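Local atomic coordinates of homoaconitase large subunit (Methanocaldococcus jannaschii, PDB entry 4KP2), a protein that forms the iron-sulfur subunit of a hydro-lyase that converts (R)-homocitrate to homoisocitrate by way of cis-homoaconitate, in 2-oxosuberate biosynthesis. Residues Asp69-Phe81 and Ala99-Lys113. Numbering follows the deposited sequence.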
# COMPACT_ATOMS: atom_id res chain seq x y z
N ASP A 69 7.11 -0.12 36.39
CA ASP A 69 8.45 -0.20 35.84
C ASP A 69 8.72 -1.58 35.25
O ASP A 69 9.85 -1.92 34.93
CB ASP A 69 9.49 0.14 36.91
CG ASP A 69 9.27 -0.64 38.20
OD1 ASP A 69 8.11 -0.99 38.49
OD2 ASP A 69 10.26 -0.91 38.91
N SER A 70 7.65 -2.36 35.12
CA SER A 70 7.76 -3.72 34.60
C SER A 70 6.41 -4.24 34.14
O SER A 70 5.37 -3.84 34.65
CB SER A 70 8.32 -4.65 35.68
OG SER A 70 7.45 -4.72 36.79
N VAL A 71 6.44 -5.13 33.15
CA VAL A 71 5.23 -5.81 32.71
C VAL A 71 5.08 -7.11 33.50
O VAL A 71 6.08 -7.68 33.96
CB VAL A 71 5.25 -6.11 31.20
CG1 VAL A 71 5.24 -4.82 30.41
CG2 VAL A 71 6.46 -6.96 30.84
N TRP A 72 3.85 -7.57 33.66
CA TRP A 72 3.59 -8.75 34.48
C TRP A 72 3.98 -10.05 33.76
O TRP A 72 4.55 -10.94 34.37
CB TRP A 72 2.14 -8.78 34.95
CG TRP A 72 1.25 -9.71 34.18
CD1 TRP A 72 0.87 -10.97 34.54
CD2 TRP A 72 0.62 -9.44 32.92
NE1 TRP A 72 0.05 -11.51 33.58
CE2 TRP A 72 -0.12 -10.59 32.57
CE3 TRP A 72 0.61 -8.35 32.05
CZ2 TRP A 72 -0.86 -10.67 31.40
CZ3 TRP A 72 -0.13 -8.43 30.88
CH2 TRP A 72 -0.85 -9.58 30.57
N ASN A 73 3.67 -10.13 32.47
CA ASN A 73 3.96 -11.34 31.71
C ASN A 73 4.07 -11.05 30.22
O ASN A 73 3.06 -10.91 29.53
CB ASN A 73 2.87 -12.40 31.96
CG ASN A 73 3.29 -13.79 31.52
OD1 ASN A 73 4.01 -13.96 30.53
ND2 ASN A 73 2.84 -14.80 32.25
N PRO A 74 5.31 -10.97 29.71
CA PRO A 74 5.60 -10.70 28.30
C PRO A 74 4.99 -11.73 27.36
O PRO A 74 4.57 -11.39 26.26
CB PRO A 74 7.13 -10.78 28.23
CG PRO A 74 7.59 -10.49 29.61
CD PRO A 74 6.55 -11.09 30.51
N ASP A 75 4.94 -12.99 27.81
CA ASP A 75 4.38 -14.06 26.99
C ASP A 75 2.88 -13.88 26.76
O ASP A 75 2.34 -14.35 25.76
CB ASP A 75 4.65 -15.42 27.65
CG ASP A 75 6.12 -15.76 27.71
OD1 ASP A 75 6.95 -14.82 27.63
OD2 ASP A 75 6.46 -16.95 27.86
N LYS A 76 2.22 -13.20 27.69
CA LYS A 76 0.79 -12.95 27.59
C LYS A 76 0.50 -11.64 26.86
O LYS A 76 -0.66 -11.25 26.70
CB LYS A 76 0.14 -12.92 28.97
CG LYS A 76 -0.44 -14.25 29.44
CD LYS A 76 0.65 -15.27 29.74
CE LYS A 76 0.04 -16.54 30.32
NZ LYS A 76 -0.73 -16.26 31.57
N ILE A 77 1.55 -10.96 26.41
CA ILE A 77 1.40 -9.68 25.73
C ILE A 77 1.68 -9.79 24.23
O ILE A 77 2.67 -10.40 23.83
CB ILE A 77 2.32 -8.61 26.34
CG1 ILE A 77 2.02 -8.43 27.83
CG2 ILE A 77 2.17 -7.28 25.61
CD1 ILE A 77 2.94 -7.45 28.52
N VAL A 78 0.81 -9.21 23.42
CA VAL A 78 0.97 -9.24 21.97
C VAL A 78 0.96 -7.83 21.38
O VAL A 78 0.08 -7.03 21.68
CB VAL A 78 -0.14 -10.07 21.29
CG1 VAL A 78 -0.00 -10.01 19.78
CG2 VAL A 78 -0.09 -11.51 21.78
N VAL A 79 1.95 -7.52 20.55
CA VAL A 79 2.02 -6.23 19.87
C VAL A 79 2.05 -6.42 18.36
O VAL A 79 2.88 -7.18 17.84
CB VAL A 79 3.25 -5.42 20.31
CG1 VAL A 79 3.30 -4.10 19.57
CG2 VAL A 79 3.22 -5.19 21.81
N ALA A 80 1.16 -5.74 17.65
CA ALA A 80 1.08 -5.86 16.20
C ALA A 80 0.79 -4.52 15.52
O ALA A 80 -0.15 -3.82 15.88
CB ALA A 80 0.03 -6.89 15.82
N PHE A 81 1.61 -4.18 14.53
CA PHE A 81 1.43 -2.95 13.77
C PHE A 81 0.51 -3.21 12.59
O PHE A 81 0.76 -4.12 11.79
CB PHE A 81 2.78 -2.42 13.27
CG PHE A 81 3.74 -2.05 14.37
CD1 PHE A 81 3.30 -1.91 15.68
CD2 PHE A 81 5.08 -1.83 14.09
CE1 PHE A 81 4.18 -1.56 16.69
CE2 PHE A 81 5.96 -1.49 15.09
CZ PHE A 81 5.52 -1.36 16.39
N ALA A 99 6.94 2.20 20.21
CA ALA A 99 6.40 0.87 20.40
C ALA A 99 7.51 -0.17 20.32
O ALA A 99 7.45 -1.21 20.99
CB ALA A 99 5.32 0.58 19.38
N LEU A 100 8.52 0.11 19.51
CA LEU A 100 9.67 -0.77 19.39
C LEU A 100 10.49 -0.77 20.67
O LEU A 100 11.10 -1.78 21.03
CB LEU A 100 10.55 -0.37 18.20
CG LEU A 100 10.02 -0.73 16.81
CD1 LEU A 100 10.96 -0.22 15.73
CD2 LEU A 100 9.85 -2.23 16.70
N GLU A 101 10.50 0.36 21.37
CA GLU A 101 11.18 0.46 22.66
C GLU A 101 10.52 -0.46 23.67
O GLU A 101 11.19 -1.21 24.38
CB GLU A 101 11.15 1.90 23.18
CG GLU A 101 11.86 2.90 22.30
CD GLU A 101 11.90 4.29 22.92
OE1 GLU A 101 11.65 4.40 24.14
OE2 GLU A 101 12.19 5.26 22.20
N PHE A 102 9.19 -0.40 23.72
CA PHE A 102 8.40 -1.23 24.62
C PHE A 102 8.68 -2.71 24.40
O PHE A 102 8.90 -3.46 25.36
CB PHE A 102 6.91 -0.94 24.40
CG PHE A 102 6.00 -1.84 25.19
CD1 PHE A 102 5.73 -1.58 26.52
CD2 PHE A 102 5.40 -2.94 24.59
CE1 PHE A 102 4.89 -2.40 27.25
CE2 PHE A 102 4.56 -3.76 25.31
CZ PHE A 102 4.30 -3.49 26.64
N VAL A 103 8.68 -3.13 23.14
CA VAL A 103 8.94 -4.53 22.79
C VAL A 103 10.37 -4.92 23.13
O VAL A 103 10.62 -6.00 23.66
CB VAL A 103 8.68 -4.78 21.30
CG1 VAL A 103 9.03 -6.21 20.93
CG2 VAL A 103 7.23 -4.48 20.96
N LYS A 104 11.31 -4.03 22.83
CA LYS A 104 12.72 -4.29 23.08
C LYS A 104 13.02 -4.33 24.58
O LYS A 104 13.77 -5.19 25.05
CB LYS A 104 13.59 -3.21 22.42
CG LYS A 104 15.01 -3.64 22.14
CD LYS A 104 15.07 -4.68 21.01
CE LYS A 104 14.95 -4.03 19.63
NZ LYS A 104 13.55 -3.64 19.28
N ARG A 105 12.42 -3.41 25.32
CA ARG A 105 12.64 -3.31 26.76
C ARG A 105 12.10 -4.51 27.52
O ARG A 105 12.83 -5.16 28.27
CB ARG A 105 12.02 -2.02 27.30
CG ARG A 105 11.93 -1.96 28.82
CD ARG A 105 13.31 -1.96 29.45
NE ARG A 105 13.25 -2.17 30.90
CZ ARG A 105 13.25 -3.36 31.48
NH1 ARG A 105 13.30 -4.46 30.74
NH2 ARG A 105 13.19 -3.46 32.80
N PHE A 106 10.82 -4.80 27.33
CA PHE A 106 10.16 -5.84 28.12
C PHE A 106 10.21 -7.22 27.46
O PHE A 106 9.63 -8.18 27.96
CB PHE A 106 8.71 -5.44 28.40
CG PHE A 106 8.58 -4.14 29.15
CD1 PHE A 106 8.75 -4.10 30.53
CD2 PHE A 106 8.30 -2.97 28.48
CE1 PHE A 106 8.63 -2.91 31.22
CE2 PHE A 106 8.18 -1.77 29.17
CZ PHE A 106 8.34 -1.75 30.54
N GLY A 107 10.92 -7.31 26.33
CA GLY A 107 11.13 -8.58 25.66
C GLY A 107 9.86 -9.23 25.16
O GLY A 107 9.65 -10.43 25.34
N ILE A 108 9.00 -8.45 24.52
CA ILE A 108 7.76 -8.97 23.97
C ILE A 108 8.05 -9.84 22.75
O ILE A 108 8.20 -9.34 21.64
CB ILE A 108 6.80 -7.84 23.56
CG1 ILE A 108 6.62 -6.86 24.72
CG2 ILE A 108 5.46 -8.40 23.12
CD1 ILE A 108 6.02 -7.48 25.96
N LYS A 109 8.13 -11.15 22.98
CA LYS A 109 8.42 -12.09 21.90
C LYS A 109 7.26 -12.18 20.91
O LYS A 109 7.47 -12.39 19.72
CB LYS A 109 8.74 -13.48 22.47
CG LYS A 109 10.00 -13.52 23.31
CD LYS A 109 10.31 -14.93 23.77
CE LYS A 109 11.58 -14.98 24.59
NZ LYS A 109 11.90 -16.36 25.03
N ASN A 110 6.05 -12.00 21.42
CA ASN A 110 4.86 -12.03 20.58
C ASN A 110 4.65 -10.70 19.86
O ASN A 110 3.59 -10.09 19.97
CB ASN A 110 3.62 -12.36 21.41
CG ASN A 110 3.75 -13.68 22.15
OD1 ASN A 110 4.43 -14.60 21.68
ND2 ASN A 110 3.10 -13.77 23.30
N PHE A 111 5.67 -10.26 19.12
CA PHE A 111 5.59 -9.00 18.40
C PHE A 111 5.46 -9.22 16.90
O PHE A 111 6.12 -10.09 16.33
CB PHE A 111 6.82 -8.14 18.70
CG PHE A 111 6.93 -6.92 17.83
CD1 PHE A 111 6.00 -5.90 17.94
CD2 PHE A 111 7.97 -6.79 16.93
CE1 PHE A 111 6.10 -4.77 17.15
CE2 PHE A 111 8.07 -5.66 16.13
CZ PHE A 111 7.14 -4.65 16.24
N HIS A 112 4.60 -8.43 16.27
CA HIS A 112 4.39 -8.53 14.83
C HIS A 112 4.58 -7.18 14.14
O HIS A 112 3.88 -6.21 14.44
CB HIS A 112 3.00 -9.09 14.54
CG HIS A 112 2.81 -10.50 15.00
ND1 HIS A 112 3.09 -11.58 14.20
CD2 HIS A 112 2.37 -11.00 16.18
CE1 HIS A 112 2.84 -12.70 14.86
NE2 HIS A 112 2.40 -12.37 16.07
N LYS A 113 5.53 -7.14 13.22
CA LYS A 113 5.85 -5.92 12.50
C LYS A 113 4.77 -5.57 11.48
O LYS A 113 3.76 -6.26 11.38
CB LYS A 113 7.19 -6.08 11.78
CG LYS A 113 8.33 -6.49 12.70
CD LYS A 113 9.49 -7.06 11.91
CE LYS A 113 10.02 -6.07 10.89
NZ LYS A 113 11.13 -6.65 10.09
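Phe111 drives the edge of its ring into the face of Phe81 at the end of a beta-alpha-beta crossover of the aconitase fold, in which helix 90-106 links the neighbouring parallel strands 77-80 and 111-112. The ring planes of this T-shaped pair stand at 78° with centroids 5.0 Å apart. Phe111 CG lies opposite the backbone N (chi1 171°), carrying CD1 past Val79 CG1 and CE1 on to Phe81 CZ. Phe81 CZ also meets Ala99 CB of the helix at 3.6 Å, and its side chain lies about 9 Å from that of Cys383, a predicted [4Fe-4S] cluster ligand. An alanine in place of Phe81 would probably leave the Phe111 edge without its aromatic face and open a gap beneath Ala99. Val79 splits its branches: CG1 touches Phe111 CD1, while CG2 faces the edge of Phe102 and, at 4.1 Å, Ile108 CG2. Further along, Val71 CG1 sits over one face of Phe106 in a CH-pi contact, 3.8 Å from the ring centroid; the aliphatic CG of Arg105 covers the opposite face. On the other side of the sheet, Ala80 CB rests against His112 CB, and His112 NE2 is hydrogen-bonded to Tyr127 OH. Lys113 NZ hydrogen-bonds the backbone O of Val347 and His344 of the second subunit. Backbone bonds zip the strands together: Val79 N to Asn110 O, His112 N to Val79 O, and Phe81 N to His112 O at 3.0 Å.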